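Local coordinates for protein multiheme cytochrome cf (Carboxydothermus ferrireducens DSM 11255, PDB 6QVM) that probably transfers electrons through its eleven hemes c to insoluble extracellular Fe(III) as a multiheme reductase inserted in the S-layer, at residues M498-A508 with K520-F531; W612-I623 with A647-I658. All coordinates share one frame; numbering follows the deposited sequence.

Contact 1 (M498-A508 with K520-F531). With HEC (heme c), chain M.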
loop_
_atom_site.group_PDB
_atom_site.type_symbol
_atom_site.label_atom_id
_atom_site.label_comp_id
_atom_site.label_asym_id
_atom_site.label_seq_id
_atom_site.Cartn_x
_atom_site.Cartn_y
_atom_site.Cartn_z
ATOM N N MET A 498 -17.594 14.266 5.604
ATOM C CA MET A 498 -18.111 15.599 5.330
ATOM C C MET A 498 -17.416 16.268 4.150
ATOM O O MET A 498 -17.927 17.270 3.643
ATOM C CB MET A 498 -17.986 16.473 6.580
ATOM C CG MET A 498 -18.740 15.938 7.792
ATOM S SD MET A 498 -18.773 17.079 9.188
ATOM C CE MET A 498 -17.042 17.518 9.300
ATOM N N GLU A 499 -16.273 15.742 3.699
ATOM C CA GLU A 499 -15.606 16.309 2.530
ATOM C C GLU A 499 -16.456 16.166 1.272
ATOM O O GLU A 499 -16.439 17.051 0.408
ATOM C CB GLU A 499 -14.243 15.643 2.328
ATOM C CG GLU A 499 -13.519 16.075 1.060
ATOM C CD GLU A 499 -12.509 15.051 0.583
ATOM O OE1 GLU A 499 -11.849 15.301 -0.447
ATOM O OE2 GLU A 499 -12.376 13.996 1.240
ATOM N N CYS A 500 -17.205 15.070 1.152
ATOM C CA CYS A 500 -18.076 14.838 0.010
ATOM C C CYS A 500 -19.542 15.121 0.295
ATOM O O CYS A 500 -20.249 15.585 -0.600
ATOM C CB CYS A 500 -17.949 13.391 -0.481
ATOM S SG CYS A 500 -16.316 12.896 -1.103
ATOM N N HIS A 501 -20.011 14.859 1.511
ATOM C CA HIS A 501 -21.418 15.048 1.860
ATOM C C HIS A 501 -21.673 16.442 2.422
ATOM O O HIS A 501 -22.272 16.625 3.483
ATOM C CB HIS A 501 -21.857 13.961 2.830
ATOM C CG HIS A 501 -21.748 12.583 2.262
ATOM N ND1 HIS A 501 -22.823 11.916 1.717
ATOM C CD2 HIS A 501 -20.682 11.760 2.120
ATOM C CE1 HIS A 501 -22.429 10.733 1.281
ATOM N NE2 HIS A 501 -21.135 10.613 1.515
ATOM N N THR A 502 -21.190 17.443 1.698
ATOM C CA THR A 502 -21.425 18.841 2.005
ATOM C C THR A 502 -22.242 19.478 0.888
ATOM O O THR A 502 -22.118 19.107 -0.283
ATOM C CB THR A 502 -20.101 19.592 2.194
ATOM O OG1 THR A 502 -20.365 20.964 2.508
ATOM C CG2 THR A 502 -19.252 19.511 0.931
ATOM N N GLY A 503 -23.101 20.422 1.264
ATOM C CA GLY A 503 -23.857 21.199 0.303
ATOM C C GLY A 503 -23.107 22.466 -0.045
ATOM O O GLY A 503 -22.824 22.729 -1.218
ATOM N N GLU A 504 -22.795 23.255 0.985
ATOM C CA GLU A 504 -21.862 24.375 0.913
ATOM C C GLU A 504 -22.228 25.422 -0.133
ATOM O O GLU A 504 -22.030 25.215 -1.334
ATOM C CB GLU A 504 -20.446 23.860 0.655
ATOM C CG GLU A 504 -19.416 24.966 0.453
ATOM C CD GLU A 504 -19.030 25.693 1.734
ATOM O OE1 GLU A 504 -19.790 25.647 2.725
ATOM O OE2 GLU A 504 -17.953 26.323 1.740
ATOM N N GLY A 505 -22.731 26.565 0.322
ATOM C CA GLY A 505 -23.015 27.660 -0.582
ATOM C C GLY A 505 -24.492 27.983 -0.671
ATOM O O GLY A 505 -24.865 29.159 -0.721
ATOM N N PHE A 506 -25.332 26.947 -0.689
ATOM C CA PHE A 506 -26.779 27.112 -0.781
ATOM C C PHE A 506 -27.270 28.126 0.242
ATOM O O PHE A 506 -26.821 28.132 1.393
ATOM C CB PHE A 506 -27.481 25.766 -0.565
ATOM C CG PHE A 506 -27.520 25.317 0.873
ATOM C CD1 PHE A 506 -26.485 24.571 1.408
ATOM C CD2 PHE A 506 -28.595 25.640 1.687
ATOM C CE1 PHE A 506 -26.520 24.159 2.734
ATOM C CE2 PHE A 506 -28.637 25.233 3.006
ATOM C CZ PHE A 506 -27.599 24.491 3.533
ATOM N N THR A 507 -28.183 28.993 -0.184
ATOM C CA THR A 507 -28.677 30.062 0.665
ATOM C C THR A 507 -30.164 29.871 0.934
ATOM O O THR A 507 -30.780 28.895 0.499
ATOM C CB THR A 507 -28.392 31.429 0.039
ATOM O OG1 THR A 507 -28.890 31.449 -1.304
ATOM C CG2 THR A 507 -26.896 31.720 0.036
ATOM N N ALA A 508 -30.731 30.819 1.684
ATOM C CA ALA A 508 -32.130 30.728 2.084
ATOM C C ALA A 508 -33.083 30.724 0.894
ATOM O O ALA A 508 -34.241 30.324 1.045
ATOM C CB ALA A 508 -32.476 31.885 3.022
ATOM N N LYS A 520 -23.360 17.553 6.109
ATOM C CA LYS A 520 -22.428 18.291 6.958
ATOM C C LYS A 520 -23.128 19.447 7.662
ATOM O O LYS A 520 -23.017 19.611 8.882
ATOM C CB LYS A 520 -21.250 18.808 6.129
ATOM C CG LYS A 520 -20.338 19.775 6.885
ATOM C CD LYS A 520 -19.170 20.237 6.032
ATOM C CE LYS A 520 -18.221 21.112 6.835
ATOM N NZ LYS A 520 -16.999 21.461 6.059
ATOM N N GLU A 521 -23.880 20.247 6.905
ATOM C CA GLU A 521 -24.489 21.446 7.468
ATOM C C GLU A 521 -25.627 21.106 8.424
ATOM O O GLU A 521 -25.782 21.757 9.464
ATOM C CB GLU A 521 -24.979 22.356 6.346
ATOM C CG GLU A 521 -23.862 23.002 5.522
ATOM C CD GLU A 521 -23.220 22.048 4.528
ATOM O OE1 GLU A 521 -22.136 22.373 4.001
ATOM O OE2 GLU A 521 -23.803 20.976 4.268
ATOM N N VAL A 522 -26.448 20.110 8.085
ATOM C CA VAL A 522 -27.513 19.693 8.994
ATOM C C VAL A 522 -26.920 19.115 10.271
ATOM O O VAL A 522 -27.309 19.485 11.385
ATOM C CB VAL A 522 -28.441 18.678 8.304
ATOM C CG1 VAL A 522 -29.412 18.062 9.315
ATOM C CG2 VAL A 522 -29.190 19.332 7.168
ATOM N N PHE A 523 -25.964 18.196 10.122
ATOM C CA PHE A 523 -25.403 17.498 11.273
ATOM C C PHE A 523 -24.629 18.444 12.182
ATOM O O PHE A 523 -24.739 18.356 13.410
ATOM C CB PHE A 523 -24.516 16.348 10.797
ATOM C CG PHE A 523 -23.801 15.628 11.902
ATOM C CD1 PHE A 523 -24.440 14.642 12.636
ATOM C CD2 PHE A 523 -22.483 15.928 12.201
ATOM C CE1 PHE A 523 -23.780 13.975 13.652
ATOM C CE2 PHE A 523 -21.816 15.269 13.217
ATOM C CZ PHE A 523 -22.465 14.290 13.944
ATOM N N THR A 524 -23.837 19.350 11.604
ATOM C CA THR A 524 -23.177 20.368 12.411
ATOM C C THR A 524 -24.146 21.442 12.892
ATOM O O THR A 524 -23.779 22.224 13.772
ATOM C CB THR A 524 -22.037 21.021 11.629
ATOM O OG1 THR A 524 -22.540 21.546 10.396
ATOM C CG2 THR A 524 -20.935 20.007 11.342
ATOM N N GLY A 525 -25.366 21.476 12.353
ATOM C CA GLY A 525 -26.326 22.504 12.710
ATOM C C GLY A 525 -25.965 23.900 12.254
ATOM O O GLY A 525 -26.396 24.875 12.874
ATOM N N GLN A 526 -25.175 24.025 11.191
ATOM C CA GLN A 526 -24.708 25.314 10.684
ATOM C C GLN A 526 -25.139 25.440 9.226
ATOM O O GLN A 526 -24.471 24.926 8.324
ATOM C CB GLN A 526 -23.193 25.445 10.825
ATOM C CG GLN A 526 -22.678 25.301 12.246
ATOM C CD GLN A 526 -21.217 25.678 12.379
ATOM O OE1 GLN A 526 -20.806 26.764 11.976
ATOM N NE2 GLN A 526 -20.423 24.775 12.942
ATOM N N LEU A 527 -26.249 26.145 8.997
ATOM C CA LEU A 527 -26.796 26.265 7.652
ATOM C C LEU A 527 -26.146 27.378 6.843
ATOM O O LEU A 527 -26.194 27.336 5.609
ATOM C CB LEU A 527 -28.307 26.488 7.725
ATOM C CG LEU A 527 -29.055 25.339 8.401
ATOM C CD1 LEU A 527 -30.556 25.555 8.333
ATOM C CD2 LEU A 527 -28.668 24.010 7.768
ATOM N N GLY A 528 -25.540 28.363 7.498
ATOM C CA GLY A 528 -24.890 29.439 6.780
ATOM C C GLY A 528 -25.407 30.812 7.154
ATOM O O GLY A 528 -26.473 30.938 7.763
ATOM N N ALA A 529 -24.651 31.848 6.782
ATOM C CA ALA A 529 -24.977 33.209 7.193
ATOM C C ALA A 529 -26.365 33.625 6.722
ATOM O O ALA A 529 -27.151 34.168 7.504
ATOM C CB ALA A 529 -23.914 34.179 6.678
ATOM N N SER A 530 -26.691 33.369 5.451
ATOM C CA SER A 530 -27.929 33.874 4.869
ATOM C C SER A 530 -29.186 33.323 5.533
ATOM O O SER A 530 -30.284 33.787 5.217
ATOM C CB SER A 530 -27.973 33.574 3.366
ATOM O OG SER A 530 -28.467 32.270 3.137
ATOM N N PHE A 531 -29.062 32.343 6.428
ATOM C CA PHE A 531 -30.213 31.898 7.203
ATOM C C PHE A 531 -30.379 32.696 8.484
ATOM O O PHE A 531 -31.316 32.425 9.248
ATOM C CB PHE A 531 -30.101 30.405 7.509
ATOM C CG PHE A 531 -30.303 29.526 6.296
ATOM C CD1 PHE A 531 -29.319 29.423 5.325
ATOM C CD2 PHE A 531 -31.476 28.814 6.122
ATOM C CE1 PHE A 531 -29.506 28.627 4.208
ATOM C CE2 PHE A 531 -31.666 28.018 5.018
ATOM C CZ PHE A 531 -30.683 27.921 4.060
HETATM FE FE HEC M . -20.705 8.748 0.979
HETATM C CHA HEC M . -23.341 7.555 -0.856
HETATM C CHB HEC M . -22.363 7.952 3.883
HETATM C CHC HEC M . -17.831 9.303 2.754
HETATM C CHD HEC M . -19.401 10.332 -1.753
HETATM N NA HEC M . -22.516 7.954 1.434
HETATM C C1A HEC M . -23.440 7.482 0.521
HETATM C C2A HEC M . -24.533 6.896 1.269
HETATM C C3A HEC M . -24.262 7.005 2.570
HETATM C C4A HEC M . -22.995 7.679 2.698
HETATM C CMA HEC M . -25.154 6.515 3.724
HETATM C CAA HEC M . -25.773 6.221 0.660
HETATM C CBA HEC M . -25.365 4.747 0.602
HETATM C CGA HEC M . -26.462 3.869 0.071
HETATM O O1A HEC M . -27.657 4.264 0.161
HETATM O O2A HEC M . -26.127 2.763 -0.432
HETATM N NB HEC M . -20.191 8.670 2.968
HETATM C C1B HEC M . -21.011 8.223 3.991
HETATM C C2B HEC M . -20.203 8.095 5.188
HETATM C C3B HEC M . -18.945 8.484 4.881
HETATM C C4B HEC M . -18.917 8.846 3.473
HETATM C CMB HEC M . -20.760 7.659 6.565
HETATM C CAB HEC M . -17.715 8.536 5.822
HETATM C CBB HEC M . -17.350 7.130 6.354
HETATM N NC HEC M . -18.983 9.724 0.601
HETATM C C1C HEC M . -17.871 9.732 1.434
HETATM C C2C HEC M . -16.745 10.269 0.685
HETATM C C3C HEC M . -17.158 10.481 -0.592
HETATM C C4C HEC M . -18.586 10.181 -0.644
HETATM C CMC HEC M . -15.301 10.342 1.240
HETATM C CAC HEC M . -16.363 11.059 -1.803
HETATM C CBC HEC M . -15.077 10.271 -2.143
HETATM N ND HEC M . -21.280 8.900 -1.019
HETATM C C1D HEC M . -20.589 9.656 -1.960
HETATM C C2D HEC M . -21.310 9.617 -3.207
HETATM C C3D HEC M . -22.552 8.739 -2.936
HETATM C C4D HEC M . -22.443 8.347 -1.546
HETATM C CMD HEC M . -20.864 10.338 -4.496
HETATM C CAD HEC M . -23.716 8.338 -3.880
HETATM C CBD HEC M . -23.273 8.078 -5.322
HETATM C CGD HEC M . -24.328 7.285 -6.056
HETATM O O1D HEC M . -25.537 7.397 -5.712
HETATM O O2D HEC M . -23.956 6.542 -7.002
#

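Contact 2 (W612-I623 with A647-I658). With HEC (heme c), chain N.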
loop_
_atom_site.group_PDB
_atom_site.type_symbol
_atom_site.label_atom_id
_atom_site.label_comp_id
_atom_site.label_asym_id
_atom_site.label_seq_id
_atom_site.Cartn_x
_atom_site.Cartn_y
_atom_site.Cartn_z
ATOM N N TRP A 612 -40.977 8.879 15.157
ATOM C CA TRP A 612 -40.281 10.098 14.756
ATOM C C TRP A 612 -40.142 10.196 13.239
ATOM O O TRP A 612 -40.260 11.289 12.676
ATOM C CB TRP A 612 -38.906 10.179 15.421
ATOM C CG TRP A 612 -38.059 11.285 14.856
ATOM C CD1 TRP A 612 -37.264 11.224 13.746
ATOM C CD2 TRP A 612 -37.940 12.619 15.360
ATOM N NE1 TRP A 612 -36.658 12.433 13.527
ATOM C CE2 TRP A 612 -37.051 13.309 14.506
ATOM C CE3 TRP A 612 -38.493 13.298 16.451
ATOM C CZ2 TRP A 612 -36.713 14.645 14.703
ATOM C CZ3 TRP A 612 -38.151 14.621 16.651
ATOM C CH2 TRP A 612 -37.267 15.282 15.780
ATOM N N THR A 613 -39.881 9.073 12.563
ATOM C CA THR A 613 -39.558 9.119 11.138
ATOM C C THR A 613 -40.797 9.391 10.289
ATOM O O THR A 613 -40.755 10.232 9.386
ATOM C CB THR A 613 -38.862 7.826 10.713
ATOM O OG1 THR A 613 -37.473 8.103 10.468
ATOM C CG2 THR A 613 -39.498 7.242 9.453
ATOM N N ASP A 614 -41.918 8.723 10.586
ATOM C CA ASP A 614 -43.169 9.058 9.912
ATOM C C ASP A 614 -43.529 10.511 10.166
ATOM O O ASP A 614 -43.815 11.270 9.236
ATOM C CB ASP A 614 -44.303 8.154 10.397
ATOM C CG ASP A 614 -44.090 6.691 10.061
ATOM O OD1 ASP A 614 -43.377 6.399 9.082
ATOM O OD2 ASP A 614 -44.655 5.831 10.775
ATOM N N LYS A 615 -43.485 10.911 11.435
ATOM C CA LYS A 615 -43.877 12.251 11.847
ATOM C C LYS A 615 -43.066 13.332 11.142
ATOM O O LYS A 615 -43.562 14.448 10.952
ATOM C CB LYS A 615 -43.759 12.332 13.365
ATOM C CG LYS A 615 -43.807 13.707 13.977
ATOM C CD LYS A 615 -43.552 13.587 15.470
ATOM C CE LYS A 615 -43.439 14.946 16.134
ATOM N NZ LYS A 615 -42.228 15.679 15.679
ATOM N N VAL A 616 -41.837 13.026 10.735
ATOM C CA VAL A 616 -41.046 13.995 9.985
ATOM C C VAL A 616 -41.367 13.917 8.495
ATOM O O VAL A 616 -41.518 14.950 7.845
ATOM C CB VAL A 616 -39.540 13.802 10.267
ATOM C CG1 VAL A 616 -38.703 14.732 9.387
ATOM C CG2 VAL A 616 -39.258 14.074 11.730
ATOM N N ASP A 617 -41.491 12.705 7.938
ATOM C CA ASP A 617 -41.883 12.554 6.535
ATOM C C ASP A 617 -43.213 13.243 6.261
ATOM O O ASP A 617 -43.358 13.974 5.277
ATOM C CB ASP A 617 -41.965 11.073 6.162
ATOM C CG ASP A 617 -40.609 10.390 6.174
ATOM O OD1 ASP A 617 -39.593 11.067 5.888
ATOM O OD2 ASP A 617 -40.566 9.177 6.469
ATOM N N THR A 618 -44.203 12.995 7.117
ATOM C CA THR A 618 -45.501 13.649 7.031
ATOM C C THR A 618 -45.351 15.157 6.897
ATOM O O THR A 618 -45.871 15.775 5.962
ATOM C CB THR A 618 -46.321 13.314 8.277
ATOM O OG1 THR A 618 -46.603 11.914 8.291
ATOM C CG2 THR A 618 -47.604 14.120 8.306
ATOM N N ARG A 619 -44.579 15.753 7.806
ATOM C CA ARG A 619 -44.557 17.208 7.906
ATOM C C ARG A 619 -43.844 17.855 6.728
ATOM O O ARG A 619 -44.207 18.968 6.336
ATOM C CB ARG A 619 -43.928 17.641 9.230
ATOM C CG ARG A 619 -44.825 17.394 10.442
ATOM C CD ARG A 619 -44.161 17.889 11.720
ATOM N NE ARG A 619 -43.885 19.326 11.664
ATOM C CZ ARG A 619 -43.225 20.006 12.597
ATOM N NH1 ARG A 619 -42.751 19.380 13.668
ATOM N NH2 ARG A 619 -43.048 21.318 12.464
ATOM N N VAL A 620 -42.836 17.195 6.150
ATOM C CA VAL A 620 -42.194 17.794 4.982
ATOM C C VAL A 620 -43.072 17.641 3.745
ATOM O O VAL A 620 -43.183 18.571 2.942
ATOM C CB VAL A 620 -40.780 17.227 4.737
ATOM C CG1 VAL A 620 -39.737 18.047 5.474
ATOM C CG2 VAL A 620 -40.685 15.752 5.096
ATOM N N ASN A 621 -43.717 16.482 3.574
ATOM C CA ASN A 621 -44.558 16.272 2.398
ATOM C C ASN A 621 -45.693 17.288 2.336
ATOM O O ASN A 621 -45.978 17.849 1.273
ATOM C CB ASN A 621 -45.113 14.851 2.395
ATOM C CG ASN A 621 -44.085 13.823 1.967
ATOM O OD1 ASN A 621 -43.171 14.121 1.201
ATOM N ND2 ASN A 621 -44.243 12.599 2.449
ATOM N N ASN A 622 -46.334 17.559 3.473
ATOM C CA ASN A 622 -47.433 18.514 3.534
ATOM C C ASN A 622 -46.965 19.959 3.397
ATOM O O ASN A 622 -47.805 20.863 3.350
ATOM C CB ASN A 622 -48.202 18.317 4.842
ATOM C CG ASN A 622 -48.612 16.873 5.065
ATOM O OD1 ASN A 622 -48.158 15.976 4.357
ATOM N ND2 ASN A 622 -49.469 16.642 6.050
ATOM N N ILE A 623 -45.656 20.198 3.327
ATOM C CA ILE A 623 -45.133 21.527 3.033
ATOM C C ILE A 623 -44.818 21.596 1.546
ATOM O O ILE A 623 -44.957 22.648 0.912
ATOM C CB ILE A 623 -43.894 21.852 3.891
ATOM C CG1 ILE A 623 -44.274 22.028 5.363
ATOM C CG2 ILE A 623 -43.200 23.113 3.397
ATOM C CD1 ILE A 623 -43.100 22.359 6.255
ATOM N N ALA A 647 -37.715 23.440 3.911
ATOM C CA ALA A 647 -38.231 22.082 3.895
ATOM C C ALA A 647 -37.491 21.192 2.915
ATOM O O ALA A 647 -37.531 19.965 3.063
ATOM C CB ALA A 647 -39.723 22.085 3.552
ATOM N N GLY A 648 -36.827 21.785 1.921
ATOM C CA GLY A 648 -35.980 20.999 1.041
ATOM C C GLY A 648 -34.758 20.457 1.755
ATOM O O GLY A 648 -34.264 19.373 1.427
ATOM N N ILE A 649 -34.256 21.206 2.740
ATOM C CA ILE A 649 -33.073 20.785 3.485
ATOM C C ILE A 649 -33.351 19.492 4.240
ATOM O O ILE A 649 -32.557 18.547 4.200
ATOM C CB ILE A 649 -32.608 21.906 4.430
ATOM C CG1 ILE A 649 -32.006 23.061 3.626
ATOM C CG2 ILE A 649 -31.598 21.371 5.422
ATOM C CD1 ILE A 649 -31.856 24.356 4.426
ATOM N N VAL A 650 -34.495 19.423 4.927
ATOM C CA VAL A 650 -34.887 18.197 5.611
ATOM C C VAL A 650 -35.098 17.056 4.621
ATOM O O VAL A 650 -34.974 15.882 4.988
ATOM C CB VAL A 650 -36.147 18.465 6.464
ATOM C CG1 VAL A 650 -36.568 17.220 7.233
ATOM C CG2 VAL A 650 -35.894 19.627 7.418
ATOM N N ALA A 651 -35.387 17.376 3.359
ATOM C CA ALA A 651 -35.579 16.355 2.336
ATOM C C ALA A 651 -34.267 15.904 1.702
ATOM O O ALA A 651 -34.049 14.702 1.525
ATOM C CB ALA A 651 -36.533 16.866 1.254
ATOM N N ALA A 652 -33.387 16.844 1.351
ATOM C CA ALA A 652 -32.120 16.471 0.728
ATOM C C ALA A 652 -31.172 15.836 1.738
ATOM O O ALA A 652 -30.404 14.930 1.391
ATOM C CB ALA A 652 -31.476 17.689 0.073
ATOM N N ASP A 653 -31.204 16.302 2.989
ATOM C CA ASP A 653 -30.444 15.645 4.050
ATOM C C ASP A 653 -30.793 14.163 4.133
ATOM O O ASP A 653 -29.937 13.329 4.444
ATOM C CB ASP A 653 -30.709 16.346 5.383
ATOM C CG ASP A 653 -30.074 15.632 6.561
ATOM O OD1 ASP A 653 -28.848 15.794 6.768
ATOM O OD2 ASP A 653 -30.810 14.920 7.283
ATOM N N ALA A 654 -32.057 13.827 3.880
ATOM C CA ALA A 654 -32.517 12.459 3.653
ATOM C C ALA A 654 -32.335 11.553 4.859
ATOM O O ALA A 654 -32.294 10.327 4.708
ATOM C CB ALA A 654 -31.825 11.837 2.433
ATOM N N SER A 655 -32.242 12.119 6.058
ATOM C CA SER A 655 -32.105 11.328 7.273
ATOM C C SER A 655 -33.378 11.310 8.102
ATOM O O SER A 655 -33.369 10.780 9.219
ATOM C CB SER A 655 -30.950 11.858 8.121
ATOM O OG SER A 655 -31.315 13.037 8.819
ATOM N N HIS A 656 -34.471 11.867 7.574
ATOM C CA HIS A 656 -35.715 12.044 8.322
ATOM C C HIS A 656 -35.471 12.847 9.597
ATOM O O HIS A 656 -36.079 12.598 10.642
ATOM C CB HIS A 656 -36.375 10.704 8.646
ATOM C CG HIS A 656 -36.429 9.760 7.488
ATOM N ND1 HIS A 656 -36.573 10.188 6.186
ATOM C CD2 HIS A 656 -36.346 8.411 7.434
ATOM C CE1 HIS A 656 -36.583 9.140 5.381
ATOM N NE2 HIS A 656 -36.450 8.050 6.113
ATOM N N GLY A 657 -34.553 13.805 9.515
ATOM C CA GLY A 657 -34.238 14.660 10.636
ATOM C C GLY A 657 -33.391 14.039 11.727
ATOM O O GLY A 657 -33.128 14.706 12.735
ATOM N N ILE A 658 -32.948 12.791 11.558
ATOM C CA ILE A 658 -32.110 12.156 12.570
ATOM C C ILE A 658 -30.754 12.849 12.666
ATOM O O ILE A 658 -30.188 12.968 13.759
ATOM C CB ILE A 658 -31.964 10.654 12.270
ATOM C CG1 ILE A 658 -33.317 9.952 12.406
ATOM C CG2 ILE A 658 -30.947 10.016 13.199
ATOM C CD1 ILE A 658 -33.827 9.900 13.830
HETATM FE FE HEC N . -26.585 9.724 8.247
HETATM C CHA HEC N . -29.059 8.954 6.031
HETATM C CHB HEC N . -24.615 10.866 5.596
HETATM C CHC HEC N . -24.272 10.876 10.437
HETATM C CHD HEC N . -28.322 8.216 10.844
HETATM N NA HEC N . -26.774 9.878 6.213
HETATM C C1A HEC N . -27.895 9.485 5.508
HETATM C C2A HEC N . -27.640 9.733 4.102
HETATM C C3A HEC N . -26.418 10.253 3.979
HETATM C C4A HEC N . -25.852 10.357 5.301
HETATM C CMA HEC N . -25.742 10.654 2.653
HETATM C CAA HEC N . -28.620 9.439 2.953
HETATM C CBA HEC N . -28.519 7.950 2.697
HETATM C CGA HEC N . -29.736 7.490 1.953
HETATM O O1A HEC N . -30.377 6.510 2.410
HETATM O O2A HEC N . -30.062 8.102 0.905
HETATM N NB HEC N . -24.762 10.670 8.043
HETATM C C1B HEC N . -24.186 11.137 6.874
HETATM C C2B HEC N . -23.053 11.966 7.226
HETATM C C3B HEC N . -22.944 11.962 8.572
HETATM C C4B HEC N . -24.025 11.146 9.108
HETATM C CMB HEC N . -22.129 12.654 6.193
HETATM C CAB HEC N . -21.883 12.696 9.430
HETATM C CBB HEC N . -21.975 14.228 9.247
HETATM N NC HEC N . -26.342 9.538 10.251
HETATM C C1C HEC N . -25.302 10.117 10.956
HETATM C C2C HEC N . -25.477 9.808 12.362
HETATM C C3C HEC N . -26.619 9.103 12.496
HETATM C C4C HEC N . -27.170 8.905 11.162
HETATM C CMC HEC N . -24.552 10.314 13.493
HETATM C CAC HEC N . -27.239 8.541 13.805
HETATM C CBC HEC N . -27.651 9.679 14.765
HETATM N ND HEC N . -28.414 8.732 8.418
HETATM C C1D HEC N . -28.925 8.200 9.601
HETATM C C2D HEC N . -30.214 7.621 9.315
HETATM C C3D HEC N . -30.453 7.840 7.815
HETATM C C4D HEC N . -29.281 8.548 7.337
HETATM C CMD HEC N . -31.153 6.916 10.313
HETATM C CAD HEC N . -31.699 7.398 7.015
HETATM C CBD HEC N . -31.257 6.408 5.942
HETATM C CGD HEC N . -32.090 5.153 6.005
HETATM O O1D HEC N . -31.492 4.041 6.003
HETATM O O2D HEC N . -33.346 5.258 6.062
#

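Contact 1 (M498-A508 with K520-F531)
T502, G503 and E504 converge on the carboxylate of E521 just after a CXXCH heme c motif, whose C500 SG is bonded to the vinyl-derived CAC and whose H501 NE2 binds the heme iron at 2.0 Å, with H414 as the other axial ligand. T502 OG1 donates to E521 OE1 at 2.7 Å on the syn lone pair, while G503 N reaches E521 OE2 at 3.1 Å, nearly straight (172°), on the syn side but tilted out of the carboxylate plane. A weak bond from E504 N to OE1 adds a third donor. The bend of E521 at chi2 (77°) turns both oxygens back to this loop. Behind the ligand, K520 N donates to H501 O at 3.0 Å. At the far end, A508 N donates to S530 OG at 3.1 Å.

The extended K520 chain crosses M498 at about a right angle, K520 CG lying 3.9 Å from M498 SD. Further along, E521 CG meets the edge of the F506 ring, and F506 and F531 touch rim to rim with planes 71° apart. A508 CA lies over one face of F531, offset toward the rim, and L527 CB, of F531's own segment, over the opposite face, likewise offset.

Contact 2 (W612-I623 with A647-I658)
This is a buried helix-to-helix and helix-to-turn contact in the C-terminal helical part of the chain: helix 606-628 packs against the end of helix 641-652 and the turn that follows it. The axes of the two short helical segments approach to 9.7 Å with their directions 134° apart, a steeply inclined, broadly antiparallel pairing.

The helical half is apolar. V650 CG1 sits between two valines one helical turn apart, 3.7 Å from V620 CG1 and 3.9 Å from V616 CG1. V650 CG1 is anti to the backbone N, which directs that methyl at helix 606-628. One turn earlier, A647 CB meets I623 CG2 at 3.6 Å.

The turn half combines one directed bond with close packing. W612 NE1 donates to H656 O at 2.9 Å; the oxygen receives it in its carbonyl plane, but lies somewhat out of the indole plane, and the N-H...O angle is a bent 137°. V616 serves both halves, its CG2 lying over one indole face at 3.5 Å, toward the rim, and its CG1 3.6 Å from the same H656 O. I658 CD1 approaches the pyrrole side obliquely. The H656 imidazole lies against T613 and D617 of helix 606-628, T613 OG1 beside its CD2 and D617 OD2 over its centre, the carboxylate and ring planes 88° apart. D617 OD1 comes close to H656 ND1, but at an angle too poor for a hydrogen bond.

S655-I658 is a type I' beta turn, with positive phi at H656 and G657, and the turn and the preceding A654 form part of the heme surroundings: A654, S655 and I658 border one heme c, while I658 and W612 belong to the pocket of another.

How the contacts relate
From the N terminus, contact 1 comes first: residues 498-508, which begin within the CXXCH motif and run past it, meet 520-531, closing a short loop of 11 residues. Contact 2 opens later, with 612-623 and 647-658 enclosing 23 residues, part of them helical. The two loops lie in series, neither nested nor crossed, and their centres are about 17 Å apart. They nevertheless touch through helix 641-652 and the residue after it: I649 packs against F506, V522 and F531, and D653 against V522. Helix 641-652 therefore faces helix 606-628 through V650 and contact 1 through I649, joining the heme-binding segment 498-508 and helix 519-524 to the C-terminal helices, where helix 661-672 touches both contacts.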